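Local coordinates for sulfatase (Bacteroides fragilis CAG:558, PDB 6USS), which probably hydrolyses aryl sulfate esters as a calcium-binding sulfatase of a human gut bacterium, at residues Lys165-Val171 with Gly189-Gly193. The protein carries 1 engineered substitution. Numbering follows the deposited sequence.
Sequences KAHFGAV and GHAGG
The His167 imidazole lies over Gly193, whose CA sits 3.4 Å from the ring centroid and 12° off its normal, a CH-pi contact; a CB on Gly193 would clash with His167 CE1. Neither segment is regular helix or strand: 165-171 follows strand 159-164, and the loop segment 189-193 follows the parallel neighbour 185-187. CA atoms approach to 4.9 Å at Ala166-Gly189 and 4.7 Å at His167-Ala191. His167, with positive phi (60/45), gives its N to His190 O at 3.2 Å, the one direct backbone hydrogen bond between the segments, while its NE2 hydrogen-bonds to Thr110 O. One water accepts from Ala166 N (2.8 Å) and His190 N (2.9 Å) and donates to Gly192 O (3.1 Å). Ala191 CB packs against Val171 CB at 4.0 Å. All-trans Lys165 extends NZ to Gly193 O (2.9 Å, NZ less surely placed) and salt-bridges calcium ligand Asp42. Lys165 and His167 both touch engineered Cys88, another calcium ligand, so the contact borders the sulfatase metal site, where the Lys165 ammonium probably offsets part of Asp42's negative charge.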
ATOM      1  N   LYS A 165       6.205  14.967   1.249  1.00 16.21           N
ATOM      2  CA  LYS A 165       7.581  14.492   1.345  1.00 16.13           C
ATOM      3  C   LYS A 165       7.666  13.254   2.230  1.00 19.26           C
ATOM      4  O   LYS A 165       7.331  13.306   3.416  1.00 19.99           O
ATOM      5  CB  LYS A 165       8.478  15.596   1.897  1.00 15.95           C
ATOM      6  CG  LYS A 165       9.778  15.109   2.497  1.00 17.22           C
ATOM      7  CD  LYS A 165      10.817  16.213   2.448  1.00 19.14           C
ATOM      8  CE  LYS A 165      12.019  15.869   3.311  1.00 20.55           C
ATOM      9  NZ  LYS A 165      12.915  17.043   3.442  1.00 17.89           N
ATOM     10  N   ALA A 166       8.119  12.139   1.658  1.00 17.53           N
ATOM     11  CA  ALA A 166       8.316  10.913   2.438  1.00 16.67           C
ATOM     12  C   ALA A 166       9.774  10.835   2.881  1.00 19.58           C
ATOM     13  O   ALA A 166      10.080  10.991   4.067  1.00 18.56           O
ATOM     14  CB  ALA A 166       7.885   9.689   1.630  1.00 15.44           C
ATOM     15  N   HIS A 167      10.681  10.597   1.936  1.00 22.23           N
ATOM     16  CA  HIS A 167      12.113  10.686   2.205  1.00 20.56           C
ATOM     17  C   HIS A 167      12.534   9.700   3.305  1.00 19.14           C
ATOM     18  O   HIS A 167      13.261  10.042   4.232  1.00 18.71           O
ATOM     19  CB  HIS A 167      12.466  12.135   2.559  1.00 17.50           C
ATOM     20  CG  HIS A 167      13.927  12.459   2.480  1.00 24.32           C
ATOM     21  ND1 HIS A 167      14.498  13.510   3.175  1.00 27.22           N
ATOM     22  CD2 HIS A 167      14.932  11.878   1.786  1.00 22.29           C
ATOM     23  CE1 HIS A 167      15.793  13.559   2.912  1.00 19.07           C
ATOM     24  NE2 HIS A 167      16.080  12.584   2.068  1.00 19.90           N
ATOM     25  N   PHE A 168      12.043   8.460   3.209  1.00 17.49           N
ATOM     26  CA  PHE A 168      12.317   7.414   4.195  1.00 15.53           C
ATOM     27  C   PHE A 168      13.379   6.424   3.745  1.00 22.27           C
ATOM     28  O   PHE A 168      14.035   5.810   4.594  1.00 21.04           O
ATOM     29  CB  PHE A 168      11.058   6.595   4.510  1.00 15.38           C
ATOM     30  CG  PHE A 168       9.959   7.368   5.194  1.00 17.67           C
ATOM     31  CD1 PHE A 168      10.203   8.089   6.362  1.00 13.81           C
ATOM     32  CD2 PHE A 168       8.664   7.359   4.668  1.00 16.21           C
ATOM     33  CE1 PHE A 168       9.176   8.800   6.990  1.00 17.37           C
ATOM     34  CE2 PHE A 168       7.627   8.065   5.298  1.00 20.40           C
ATOM     35  CZ  PHE A 168       7.882   8.789   6.453  1.00 17.00           C
ATOM     36  N   GLY A 169      13.522   6.217   2.435  1.00 20.92           N
ATOM     37  CA  GLY A 169      14.484   5.267   1.914  1.00 17.93           C
ATOM     38  C   GLY A 169      15.094   5.792   0.631  1.00 19.03           C
ATOM     39  O   GLY A 169      14.504   6.618  -0.073  1.00 22.55           O
ATOM     40  N   ALA A 170      16.300   5.319   0.344  1.00 15.91           N
ATOM     41  CA  ALA A 170      16.970   5.775  -0.860  1.00 18.85           C
ATOM     42  C   ALA A 170      16.207   5.289  -2.083  1.00 16.98           C
ATOM     43  O   ALA A 170      15.410   4.353  -2.009  1.00 18.94           O
ATOM     44  CB  ALA A 170      18.420   5.286  -0.896  1.00 16.29           C
ATOM     45  N   VAL A 171      16.449   5.946  -3.219  1.00 16.22           N
ATOM     46  CA  VAL A 171      15.804   5.525  -4.458  1.00 20.06           C
ATOM     47  C   VAL A 171      16.181   4.077  -4.765  1.00 21.84           C
ATOM     48  O   VAL A 171      17.317   3.642  -4.515  1.00 19.31           O
ATOM     49  CB  VAL A 171      16.179   6.481  -5.607  1.00 18.13           C
ATOM     50  CG1 VAL A 171      17.591   6.194  -6.144  1.00 13.06           C
ATOM     51  CG2 VAL A 171      15.131   6.410  -6.713  1.00 15.48           C
ATOM     52  N   GLY A 189       4.634  10.893  -2.587  1.00 14.19           N
ATOM     53  CA  GLY A 189       5.698  10.436  -1.713  1.00 15.50           C
ATOM     54  C   GLY A 189       6.656   9.519  -2.443  1.00 19.88           C
ATOM     55  O   GLY A 189       6.241   8.522  -3.041  1.00 21.42           O
ATOM     56  N   HIS A 190       7.939   9.856  -2.393  1.00 21.83           N
ATOM     57  CA  HIS A 190       8.952   8.986  -2.978  1.00 21.93           C
ATOM     58  C   HIS A 190      10.236   9.149  -2.172  1.00 20.56           C
ATOM     59  O   HIS A 190      10.202   9.544  -1.002  1.00 22.37           O
ATOM     60  CB  HIS A 190       9.110   9.289  -4.479  1.00 20.45           C
ATOM     61  CG  HIS A 190       9.588  10.678  -4.778  1.00 26.36           C
ATOM     62  ND1 HIS A 190      10.721  10.930  -5.526  1.00 22.44           N
ATOM     63  CD2 HIS A 190       9.082  11.889  -4.442  1.00 22.15           C
ATOM     64  CE1 HIS A 190      10.894  12.235  -5.635  1.00 20.18           C
ATOM     65  NE2 HIS A 190       9.914  12.840  -4.985  1.00 20.77           N
ATOM     66  N   ALA A 191      11.373   8.831  -2.795  1.00 21.36           N
ATOM     67  CA  ALA A 191      12.661   8.917  -2.114  1.00 24.62           C
ATOM     68  C   ALA A 191      13.194  10.335  -2.036  1.00 22.85           C
ATOM     69  O   ALA A 191      14.092  10.599  -1.229  1.00 22.91           O
ATOM     70  CB  ALA A 191      13.703   8.045  -2.819  1.00 19.32           C
ATOM     71  N   GLY A 192      12.677  11.243  -2.860  1.00 21.22           N
ATOM     72  CA  GLY A 192      13.135  12.618  -2.842  1.00 21.37           C
ATOM     73  C   GLY A 192      12.867  13.370  -1.547  1.00 25.54           C
ATOM     74  O   GLY A 192      11.739  13.387  -1.031  1.00 27.13           O
ATOM     75  N   GLY A 193      13.906  14.011  -1.019  1.00 26.95           N
ATOM     76  CA  GLY A 193      13.759  14.887   0.125  1.00 21.95           C
ATOM     77  C   GLY A 193      13.578  16.341  -0.264  1.00 25.98           C
ATOM     78  O   GLY A 193      13.258  17.171   0.591  1.00 30.33           O
TER
HETATM   79  O   HOH W   1       8.878  12.204  -1.052  1.00 22.46           O
HETATM   80  O   HOH W   2      10.481   7.239   1.366  1.00 25.31           O
HETATM   81  O   HOH W   3      15.998   9.085   0.060  1.00 10.49           O